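Local coordinates for designed protein 5L6HC3_1 (Synthetic construct, PDB 5IZS), which assembles with two further copies of itself into a designed homotrimeric helical bundle whose pairing specificity comes from built-in hydrogen-bond networks, at the interface of chains A and B. Sequence-based numbering; all coordinates share one arbitrary frame. Chains: chain A/B, Designed protein 5L6HC3_1.

Contact 1: the interface of chains A and B. Residues chain A 11, 14-15; chain B 10, 13-14, 17, 70, 73, 77.
A:Gln11 and B:Asn14 meet amide to amide across the interface, their side chains arriving from opposite directions with the two planes only 6° apart. The pairing is reciprocal. A:Gln11 NE2 donates to B:Asn14 OD1 at 2.8 Å, and B:Asn14 ND2 returns a bond to A:Gln11 OE1 at 3.2 Å, the straighter of the two at 151° at the hydrogen. In both, the donor stands tilted from the acceptor's carbonyl plane, so the amides are nearly parallel but offset. A:Gln11 NE2 also donates to the hydroxyl B:Ser77 OG at 3.2 Å; the two acceptors on NE2 and the N-H donated to OE1 together probably favour this orientation of the amide. An amide suits this place because it gives and accepts at once. The glutamine reaches both helices of chain B because its CG lies opposite the backbone N (chi1 -170°) and the chain then bends at chi2.

Farther out, B:Ser77 OG passes its own hydrogen to the backbone oxygen B:Ala73 O at 2.7 Å, which turns the hydroxyl's accepting side to the glutamine. Apolar neighbours border the pair: B:Leu10 CD2 lies 4.0 Å from A:Gln11 CD, and A:Ile15 CD1 sits on the methyl B:Ala73 CB. A:Asn14 comes in nearly perpendicular to B:Asn14, their ND2 atoms in contact but not hydrogen-bonded. The site belongs to the hydrogen-bond networks that give the design its specificity, probably by favouring partners and registers that pair these polar groups.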
ATOM      1  N   GLN A  11       1.991   0.194 -21.390  1.00 45.12           N
ATOM      2  CA  GLN A  11       1.564  -0.923 -20.562  1.00 39.96           C
ATOM      3  C   GLN A  11       2.705  -1.423 -19.681  1.00 40.60           C
ATOM      4  O   GLN A  11       2.511  -1.737 -18.505  1.00 44.39           O
ATOM      5  CB  GLN A  11       1.039  -2.057 -21.438  1.00 40.78           C
ATOM      6  CG  GLN A  11       0.366  -3.161 -20.658  1.00 44.85           C
ATOM      7  CD  GLN A  11      -0.873  -2.681 -19.930  1.00 47.53           C
ATOM      8  OE1 GLN A  11      -1.506  -1.707 -20.335  1.00 51.17           O
ATOM      9  NE2 GLN A  11      -1.223  -3.362 -18.846  1.00 46.16           N
ATOM     10  N   ASN A  14       3.148   0.876 -16.656  1.00 48.37           N
ATOM     11  CA  ASN A  14       2.234   0.624 -15.549  1.00 46.17           C
ATOM     12  C   ASN A  14       2.660  -0.586 -14.716  1.00 43.27           C
ATOM     13  O   ASN A  14       2.547  -0.578 -13.490  1.00 40.33           O
ATOM     14  CB  ASN A  14       0.811   0.429 -16.073  1.00 44.41           C
ATOM     15  CG  ASN A  14       0.300   1.638 -16.840  1.00 45.88           C
ATOM     16  OD1 ASN A  14       0.637   2.779 -16.520  1.00 44.51           O
ATOM     17  ND2 ASN A  14      -0.514   1.390 -17.860  1.00 48.83           N
ATOM     18  N   ILE A  15       3.158  -1.617 -15.393  1.00 45.29           N
ATOM     19  CA  ILE A  15       3.688  -2.806 -14.726  1.00 45.52           C
ATOM     20  C   ILE A  15       4.884  -2.446 -13.850  1.00 47.95           C
ATOM     21  O   ILE A  15       5.015  -2.939 -12.728  1.00 44.49           O
ATOM     22  CB  ILE A  15       4.096  -3.891 -15.748  1.00 39.55           C
ATOM     23  CG1 ILE A  15       2.854  -4.478 -16.421  1.00 34.11           C
ATOM     24  CG2 ILE A  15       4.900  -4.999 -15.077  1.00 35.94           C
ATOM     25  CD1 ILE A  15       1.943  -5.242 -15.481  1.00 29.30           C
TER
ATOM     26  N   LEU B  10      -6.496  -4.176 -21.906  1.00 41.27           N
ATOM     27  CA  LEU B  10      -5.300  -3.846 -21.138  1.00 40.34           C
ATOM     28  C   LEU B  10      -5.642  -2.950 -19.956  1.00 39.20           C
ATOM     29  O   LEU B  10      -5.059  -3.073 -18.876  1.00 39.23           O
ATOM     30  CB  LEU B  10      -4.256  -3.170 -22.027  1.00 36.54           C
ATOM     31  CG  LEU B  10      -3.530  -4.121 -22.979  1.00 37.00           C
ATOM     32  CD1 LEU B  10      -2.515  -3.381 -23.814  1.00 36.94           C
ATOM     33  CD2 LEU B  10      -2.852  -5.241 -22.203  1.00 35.98           C
ATOM     34  N   LEU B  13      -7.236  -4.917 -17.331  1.00 24.15           N
ATOM     35  CA  LEU B  13      -6.155  -5.623 -16.651  1.00 29.07           C
ATOM     36  C   LEU B  13      -5.518  -4.751 -15.573  1.00 36.54           C
ATOM     37  O   LEU B  13      -5.214  -5.223 -14.476  1.00 37.79           O
ATOM     38  CB  LEU B  13      -5.098  -6.063 -17.670  1.00 33.49           C
ATOM     39  CG  LEU B  13      -3.906  -6.927 -17.254  1.00 40.42           C
ATOM     40  CD1 LEU B  13      -3.430  -7.702 -18.460  1.00 42.98           C
ATOM     41  CD2 LEU B  13      -2.758  -6.096 -16.691  1.00 43.81           C
ATOM     42  N   ASN B  14      -5.311  -3.480 -15.903  1.00 36.86           N
ATOM     43  CA  ASN B  14      -4.689  -2.524 -14.992  1.00 32.06           C
ATOM     44  C   ASN B  14      -5.578  -2.207 -13.795  1.00 32.76           C
ATOM     45  O   ASN B  14      -5.100  -2.085 -12.666  1.00 34.79           O
ATOM     46  CB  ASN B  14      -4.335  -1.238 -15.739  1.00 30.35           C
ATOM     47  CG  ASN B  14      -3.180  -1.424 -16.713  1.00 35.18           C
ATOM     48  OD1 ASN B  14      -2.300  -2.260 -16.498  1.00 33.62           O
ATOM     49  ND2 ASN B  14      -3.177  -0.641 -17.785  1.00 37.46           N
ATOM     50  N   LEU B  17      -5.468  -5.090 -11.459  1.00 33.68           N
ATOM     51  CA  LEU B  17      -4.209  -5.152 -10.734  1.00 32.67           C
ATOM     52  C   LEU B  17      -4.174  -4.169  -9.567  1.00 30.78           C
ATOM     53  O   LEU B  17      -3.731  -4.517  -8.472  1.00 26.52           O
ATOM     54  CB  LEU B  17      -3.039  -4.881 -11.677  1.00 32.99           C
ATOM     55  CG  LEU B  17      -1.659  -5.148 -11.078  1.00 35.28           C
ATOM     56  CD1 LEU B  17      -1.581  -6.585 -10.593  1.00 35.20           C
ATOM     57  CD2 LEU B  17      -0.566  -4.858 -12.093  1.00 32.59           C
ATOM     58  N   ILE B  70       1.332  -9.343 -10.181  1.00 28.23           N
ATOM     59  CA  ILE B  70       1.954  -8.387 -11.090  1.00 30.94           C
ATOM     60  C   ILE B  70       2.673  -9.144 -12.205  1.00 36.65           C
ATOM     61  O   ILE B  70       2.674  -8.719 -13.363  1.00 27.78           O
ATOM     62  CB  ILE B  70       2.943  -7.463 -10.345  1.00 29.23           C
ATOM     63  CG1 ILE B  70       2.181  -6.526  -9.406  1.00 26.35           C
ATOM     64  CG2 ILE B  70       3.786  -6.648 -11.321  1.00 32.63           C
ATOM     65  CD1 ILE B  70       3.074  -5.588  -8.636  1.00 20.85           C
ATOM     66  N   ALA B  73       0.043 -10.388 -14.562  1.00 34.02           N
ATOM     67  CA  ALA B  73      -0.375  -9.214 -15.316  1.00 33.92           C
ATOM     68  C   ALA B  73       0.662  -8.835 -16.373  1.00 30.44           C
ATOM     69  O   ALA B  73       0.318  -8.299 -17.427  1.00 27.22           O
ATOM     70  CB  ALA B  73      -0.628  -8.046 -14.375  1.00 31.83           C
ATOM     71  N   SER B  77      -0.348  -9.027 -20.353  1.00 32.25           N
ATOM     72  CA  SER B  77      -0.198  -7.833 -21.174  1.00 38.00           C
ATOM     73  C   SER B  77       0.580  -8.154 -22.443  1.00 41.45           C
ATOM     74  O   SER B  77       0.245  -7.676 -23.525  1.00 39.07           O
ATOM     75  CB  SER B  77       0.505  -6.724 -20.392  1.00 39.64           C
ATOM     76  OG  SER B  77      -0.254  -6.349 -19.257  1.00 41.03           O
TER

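Contact 2: the interface of chains A and B. Residues chain A 18, 22; chain B 17, 21, 66, 70.
Helix 7-41 of chain A lies in the groove between helices 7-41 and 45-81 of chain B, each chain of this designed helical bundle being a helical hairpin. A:Leu22 enters the groove with its forked end. One methyl, CD1, meets B:Leu21 CD2 at 3.6 Å and also touches the methyl B:Ala66 CB, while the other, CD2, packs on B:Ile70 CD1 at 3.5 Å. The fork points between the two opposing helices because CG is turned away from the backbone N (chi1 -178°). A:Leu22 and B:Leu21 cross at about a right angle, whereas A:Leu22 and B:Ile70 run past each other in opposite directions.

One turn earlier, A:Ala18 brings its helix close. Its CB lies 3.7 Å from B:Ile70 CD1 and also touches the methyls B:Leu17 CD2 and B:Leu21 CD1, so a small residue suits this tight spot. B:Ile70 is extended along chi2 (180°), and its terminal methyl therefore reaches both A:Ala18 and A:Leu22. B:Ala66 is short for a like reason, letting the leucine fork settle against its helix. With an alanine in place of A:Leu22, B:Leu21 CD2 and B:Ile70 CD1 would probably lose their shared partner and a gap would open between the three helices.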
ATOM      1  N   ALA A  18       3.431  -0.510 -10.701  1.00 47.50           N
ATOM      2  CA  ALA A  18       2.858  -1.464  -9.748  1.00 41.55           C
ATOM      3  C   ALA A  18       3.930  -2.132  -8.882  1.00 37.27           C
ATOM      4  O   ALA A  18       3.709  -2.404  -7.702  1.00 39.20           O
ATOM      5  CB  ALA A  18       2.049  -2.521 -10.491  1.00 42.05           C
ATOM      6  N   LEU A  22       4.379  -1.546  -4.823  1.00 29.86           N
ATOM      7  CA  LEU A  22       4.315  -2.788  -4.063  1.00 27.47           C
ATOM      8  C   LEU A  22       5.543  -2.954  -3.178  1.00 29.47           C
ATOM      9  O   LEU A  22       5.436  -3.368  -2.023  1.00 29.65           O
ATOM     10  CB  LEU A  22       4.185  -3.984  -5.003  1.00 28.19           C
ATOM     11  CG  LEU A  22       4.057  -5.335  -4.315  1.00 30.83           C
ATOM     12  CD1 LEU A  22       2.822  -5.320  -3.425  1.00 30.84           C
ATOM     13  CD2 LEU A  22       3.998  -6.451  -5.352  1.00 34.32           C
TER
ATOM     14  N   LEU B  17      -5.468  -5.090 -11.459  1.00 33.68           N
ATOM     15  CA  LEU B  17      -4.209  -5.152 -10.734  1.00 32.67           C
ATOM     16  C   LEU B  17      -4.174  -4.169  -9.567  1.00 30.78           C
ATOM     17  O   LEU B  17      -3.731  -4.517  -8.472  1.00 26.52           O
ATOM     18  CB  LEU B  17      -3.039  -4.881 -11.677  1.00 32.99           C
ATOM     19  CG  LEU B  17      -1.659  -5.148 -11.078  1.00 35.28           C
ATOM     20  CD1 LEU B  17      -1.581  -6.585 -10.593  1.00 35.20           C
ATOM     21  CD2 LEU B  17      -0.566  -4.858 -12.093  1.00 32.59           C
ATOM     22  N   LEU B  21      -3.673  -4.947  -5.487  1.00 31.48           N
ATOM     23  CA  LEU B  21      -2.623  -4.333  -4.691  1.00 30.74           C
ATOM     24  C   LEU B  21      -3.224  -3.649  -3.471  1.00 26.54           C
ATOM     25  O   LEU B  21      -2.649  -3.688  -2.384  1.00 23.28           O
ATOM     26  CB  LEU B  21      -1.815  -3.340  -5.528  1.00 34.82           C
ATOM     27  CG  LEU B  21      -0.783  -3.993  -6.447  1.00 39.29           C
ATOM     28  CD1 LEU B  21       0.154  -2.949  -7.042  1.00 37.70           C
ATOM     29  CD2 LEU B  21      -0.005  -5.051  -5.680  1.00 44.75           C
ATOM     30  N   ALA B  66       1.126 -10.958  -4.165  1.00 33.59           N
ATOM     31  CA  ALA B  66       0.978  -9.712  -4.914  1.00 27.86           C
ATOM     32  C   ALA B  66       2.057  -9.590  -5.985  1.00 28.34           C
ATOM     33  O   ALA B  66       1.825  -9.032  -7.058  1.00 31.21           O
ATOM     34  CB  ALA B  66       1.022  -8.517  -3.975  1.00 24.18           C
ATOM     35  N   ILE B  70       1.332  -9.343 -10.181  1.00 28.23           N
ATOM     36  CA  ILE B  70       1.954  -8.387 -11.090  1.00 30.94           C
ATOM     37  C   ILE B  70       2.673  -9.144 -12.205  1.00 36.65           C
ATOM     38  O   ILE B  70       2.674  -8.719 -13.363  1.00 27.78           O
ATOM     39  CB  ILE B  70       2.943  -7.463 -10.345  1.00 29.23           C
ATOM     40  CG1 ILE B  70       2.181  -6.526  -9.406  1.00 26.35           C
ATOM     41  CG2 ILE B  70       3.786  -6.648 -11.321  1.00 32.63           C
ATOM     42  CD1 ILE B  70       3.074  -5.588  -8.636  1.00 20.85           C
TER

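Contact 3: the interface of chains A and B. Residues chain A 7-8, 11; chain B 7, 10, 81.
This is a largely apolar helix-packing interface near the end of a designed homotrimeric bundle of helical hairpins, and it probably helps hold the chain ends together beside the polar network. The start of helix 7-41 in chain A packs on the start of the same helix and the end of helix 45-81 in chain B. A:Val7 and B:Leu10 form a close apolar pair: the methyl A:Val7 CG1 touches B:Leu10 CD1 at 3.5 Å, the two side chains meeting at a slant. With CG1 opposite the backbone N (chi1 -171°), the valine presents that methyl to the leucine, and its second methyl, CG2, faces B:Val7 CG2 more loosely at 4.4 Å. A branched residue suits the spot, since its two methyls serve different neighbours.

B:Leu10 reaches both A:Val7 and A:Gln11, its chain extended at chi2 (-180°). CD1 points to the valine, while CD2 lies beside CG and CD of A:Gln11 and CB beside its amide oxygen. A lysine in place of A:Gln11 would probably set a charged amine near B:Leu10 and take away the flat amide that CB and CD2 of the leucine rest on.

On the other side of the groove, A:Ala8 CB meets B:Ala81 CB at 4.0 Å, methyl against methyl. Small side chains fit here because they allow helix 7-41 of one chain to approach helix 45-81 of the other closely.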
ATOM      1  N   VAL A   7       0.999   1.161 -27.484  1.00 56.68           N
ATOM      2  CA  VAL A   7       0.217   0.567 -26.411  1.00 55.50           C
ATOM      3  C   VAL A   7       1.058  -0.313 -25.479  1.00 47.06           C
ATOM      4  O   VAL A   7       0.897  -0.265 -24.259  1.00 42.65           O
ATOM      5  CB  VAL A   7      -0.950  -0.257 -26.984  1.00 59.50           C
ATOM      6  CG1 VAL A   7      -1.874  -0.677 -25.880  1.00 57.41           C
ATOM      7  CG2 VAL A   7      -1.718   0.566 -28.010  1.00 62.44           C
ATOM      8  N   ALA A   8       1.958  -1.102 -26.059  1.00 46.97           N
ATOM      9  CA  ALA A   8       2.792  -2.026 -25.291  1.00 44.38           C
ATOM     10  C   ALA A   8       3.788  -1.306 -24.380  1.00 47.31           C
ATOM     11  O   ALA A   8       4.136  -1.803 -23.308  1.00 54.43           O
ATOM     12  CB  ALA A   8       3.530  -2.966 -26.232  1.00 41.97           C
ATOM     13  N   GLN A  11       1.991   0.194 -21.390  1.00 45.12           N
ATOM     14  CA  GLN A  11       1.564  -0.923 -20.562  1.00 39.96           C
ATOM     15  C   GLN A  11       2.705  -1.423 -19.681  1.00 40.60           C
ATOM     16  O   GLN A  11       2.511  -1.737 -18.505  1.00 44.39           O
ATOM     17  CB  GLN A  11       1.039  -2.057 -21.438  1.00 40.78           C
ATOM     18  CG  GLN A  11       0.366  -3.161 -20.658  1.00 44.85           C
ATOM     19  CD  GLN A  11      -0.873  -2.681 -19.930  1.00 47.53           C
ATOM     20  OE1 GLN A  11      -1.506  -1.707 -20.335  1.00 51.17           O
ATOM     21  NE2 GLN A  11      -1.223  -3.362 -18.846  1.00 46.16           N
TER
ATOM     22  N   VAL B   7      -6.859  -1.945 -26.306  1.00 40.95           N
ATOM     23  CA  VAL B   7      -6.687  -0.993 -25.215  1.00 43.40           C
ATOM     24  C   VAL B   7      -7.628  -1.254 -24.037  1.00 40.29           C
ATOM     25  O   VAL B   7      -7.204  -1.231 -22.880  1.00 43.70           O
ATOM     26  CB  VAL B   7      -6.894   0.450 -25.710  1.00 45.56           C
ATOM     27  CG1 VAL B   7      -6.555   1.434 -24.613  1.00 48.11           C
ATOM     28  CG2 VAL B   7      -6.034   0.708 -26.938  1.00 47.06           C
ATOM     29  N   LEU B  10      -6.496  -4.176 -21.906  1.00 41.27           N
ATOM     30  CA  LEU B  10      -5.300  -3.846 -21.138  1.00 40.34           C
ATOM     31  C   LEU B  10      -5.642  -2.950 -19.956  1.00 39.20           C
ATOM     32  O   LEU B  10      -5.059  -3.073 -18.876  1.00 39.23           O
ATOM     33  CB  LEU B  10      -4.256  -3.170 -22.027  1.00 36.54           C
ATOM     34  CG  LEU B  10      -3.530  -4.121 -22.979  1.00 37.00           C
ATOM     35  CD1 LEU B  10      -2.515  -3.381 -23.814  1.00 36.94           C
ATOM     36  CD2 LEU B  10      -2.852  -5.241 -22.203  1.00 35.98           C
ATOM     37  N   ALA B  81      -0.948  -7.522 -26.370  1.00 54.77           N
ATOM     38  CA  ALA B  81      -0.303  -6.570 -27.273  1.00 53.19           C
ATOM     39  C   ALA B  81       0.084  -7.209 -28.608  1.00 57.86           C
ATOM     40  O   ALA B  81       0.354  -6.511 -29.583  1.00 57.61           O
ATOM     41  CB  ALA B  81       0.920  -5.960 -26.609  1.00 47.53           C
TER

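Contact 4: the interface of chains A and B. Residues chain A 36, 40; chain B 35-36, 39, 48, 52.
Near the hairpin turn of the designed bundle, the last turns of helix 7-41 in chain A pack against the corresponding turns in chain B and the beginning of its helix 45-81. A:Val36 is the central residue, with 69 Å² of its surface hidden by chain B. Its two methyls divide the work. CG1 lies 4.0 Å from the branch carbon B:Leu35 CG, and the two side chains slide past each other in opposite directions; CG2 meets B:Val36 CG2, also at 4.0 Å. The identical valines of the two copies thus touch through the same methyl, as may be expected of a residue probably near the trimer axis. The beta-branch gives a compact, stiff surface that can fill such a layer with little freedom to turn.

B:Thr39 adds a third neighbour, its OG1 lying 4.0 Å from A:Val36 CG1, a packing contact. The threonine hydroxyl can sit next to a methyl because it gives its hydrogen to the backbone oxygen B:Leu35 O, one turn back in its own helix, at 2.7 Å. Setting OG1 opposite its carbonyl carbon (chi1 -59°) brings it towards that oxygen.

A turn farther along, A:Ser40 meets helix 45-81 of chain B, where its small side chain allows close approach. The methyl B:Ile48 CG2 packs against the serine's CB and its hydroxyl oxygen OG, each at 3.9 Å.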
ATOM      1  N   VAL A  36       7.154  -2.456  16.083  1.00 19.59           N
ATOM      2  CA  VAL A  36       6.428  -3.199  17.104  1.00 18.01           C
ATOM      3  C   VAL A  36       7.351  -4.138  17.880  1.00 18.62           C
ATOM      4  O   VAL A  36       7.225  -4.271  19.099  1.00 19.14           O
ATOM      5  CB  VAL A  36       5.272  -4.008  16.487  1.00 21.35           C
ATOM      6  CG1 VAL A  36       4.706  -5.004  17.488  1.00 19.36           C
ATOM      7  CG2 VAL A  36       4.188  -3.066  15.989  1.00 22.20           C
ATOM      8  N   SER A  40       8.306  -3.566  21.899  1.00 31.33           N
ATOM      9  CA  SER A  40       8.016  -4.630  22.856  1.00 31.63           C
ATOM     10  C   SER A  40       9.265  -4.983  23.663  1.00 35.15           C
ATOM     11  O   SER A  40       9.175  -5.417  24.812  1.00 38.46           O
ATOM     12  CB  SER A  40       7.495  -5.877  22.143  1.00 30.52           C
ATOM     13  OG  SER A  40       8.571  -6.676  21.669  1.00 29.02           O
TER
ATOM     14  N   LEU B  35      -1.715  -7.337  15.317  1.00 16.19           N
ATOM     15  CA  LEU B  35      -0.417  -7.507  15.971  1.00 17.68           C
ATOM     16  C   LEU B  35      -0.238  -6.551  17.151  1.00 18.97           C
ATOM     17  O   LEU B  35       0.247  -6.944  18.213  1.00 20.09           O
ATOM     18  CB  LEU B  35       0.715  -7.307  14.957  1.00 18.49           C
ATOM     19  CG  LEU B  35       2.145  -7.383  15.492  1.00 21.10           C
ATOM     20  CD1 LEU B  35       2.385  -8.729  16.157  1.00 23.26           C
ATOM     21  CD2 LEU B  35       3.163  -7.137  14.381  1.00 20.20           C
ATOM     22  N   VAL B  36      -0.634  -5.298  16.960  1.00 16.99           N
ATOM     23  CA  VAL B  36      -0.547  -4.294  18.016  1.00 22.13           C
ATOM     24  C   VAL B  36      -1.515  -4.610  19.152  1.00 24.70           C
ATOM     25  O   VAL B  36      -1.169  -4.474  20.327  1.00 26.63           O
ATOM     26  CB  VAL B  36      -0.834  -2.879  17.472  1.00 22.00           C
ATOM     27  CG1 VAL B  36      -0.885  -1.861  18.603  1.00 23.72           C
ATOM     28  CG2 VAL B  36       0.216  -2.490  16.444  1.00 17.73           C
ATOM     29  N   THR B  39      -0.145  -7.554  21.231  1.00 21.29           N
ATOM     30  CA  THR B  39       1.069  -7.170  21.943  1.00 24.27           C
ATOM     31  C   THR B  39       0.740  -6.338  23.188  1.00 26.69           C
ATOM     32  O   THR B  39       1.382  -6.489  24.230  1.00 26.35           O
ATOM     33  CB  THR B  39       2.036  -6.381  21.035  1.00 30.96           C
ATOM     34  OG1 THR B  39       2.394  -7.180  19.898  1.00 28.85           O
ATOM     35  CG2 THR B  39       3.303  -5.998  21.802  1.00 36.22           C
ATOM     36  N   ILE B  48       4.943 -12.873  22.719  1.00 25.23           N
ATOM     37  CA  ILE B  48       4.890 -11.683  21.879  1.00 25.19           C
ATOM     38  C   ILE B  48       5.736 -11.860  20.617  1.00 23.86           C
ATOM     39  O   ILE B  48       5.317 -11.482  19.525  1.00 18.20           O
ATOM     40  CB  ILE B  48       5.347 -10.435  22.662  1.00 25.80           C
ATOM     41  CG1 ILE B  48       4.219  -9.952  23.572  1.00 22.59           C
ATOM     42  CG2 ILE B  48       5.752  -9.312  21.721  1.00 30.02           C
ATOM     43  CD1 ILE B  48       4.657  -8.958  24.618  1.00 19.63           C
ATOM     44  N   ILE B  52       4.634 -11.799  16.643  1.00 20.26           N
ATOM     45  CA  ILE B  52       5.416 -11.009  15.699  1.00 23.81           C
ATOM     46  C   ILE B  52       5.959 -11.861  14.551  1.00 28.13           C
ATOM     47  O   ILE B  52       5.919 -11.451  13.389  1.00 31.50           O
ATOM     48  CB  ILE B  52       6.584 -10.306  16.415  1.00 25.11           C
ATOM     49  CG1 ILE B  52       6.050  -9.234  17.367  1.00 19.74           C
ATOM     50  CG2 ILE B  52       7.549  -9.682  15.413  1.00 24.84           C
ATOM     51  CD1 ILE B  52       7.110  -8.626  18.246  1.00 20.33           C
TER

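Contacts 3, 1 and 2 follow one another along the same groove: the C-alpha centres of contacts 1 and 3 are about 8 Å apart and those of contacts 1 and 2 about 9 Å. A:Gln11 and B:Leu10 join contact 1 to contact 3, while B:Leu17 and B:Ile70 join it to contact 2, so the polar layer is flanked on both sides by mainly apolar packing. The C-alpha centre of contact 4, near the turn, lies about 27 Å from that of contact 2 and about 44 Å from that of contact 3. All four use helix 7-41 of chain A against both chain B helices, distributing the trimer's packing along the rod.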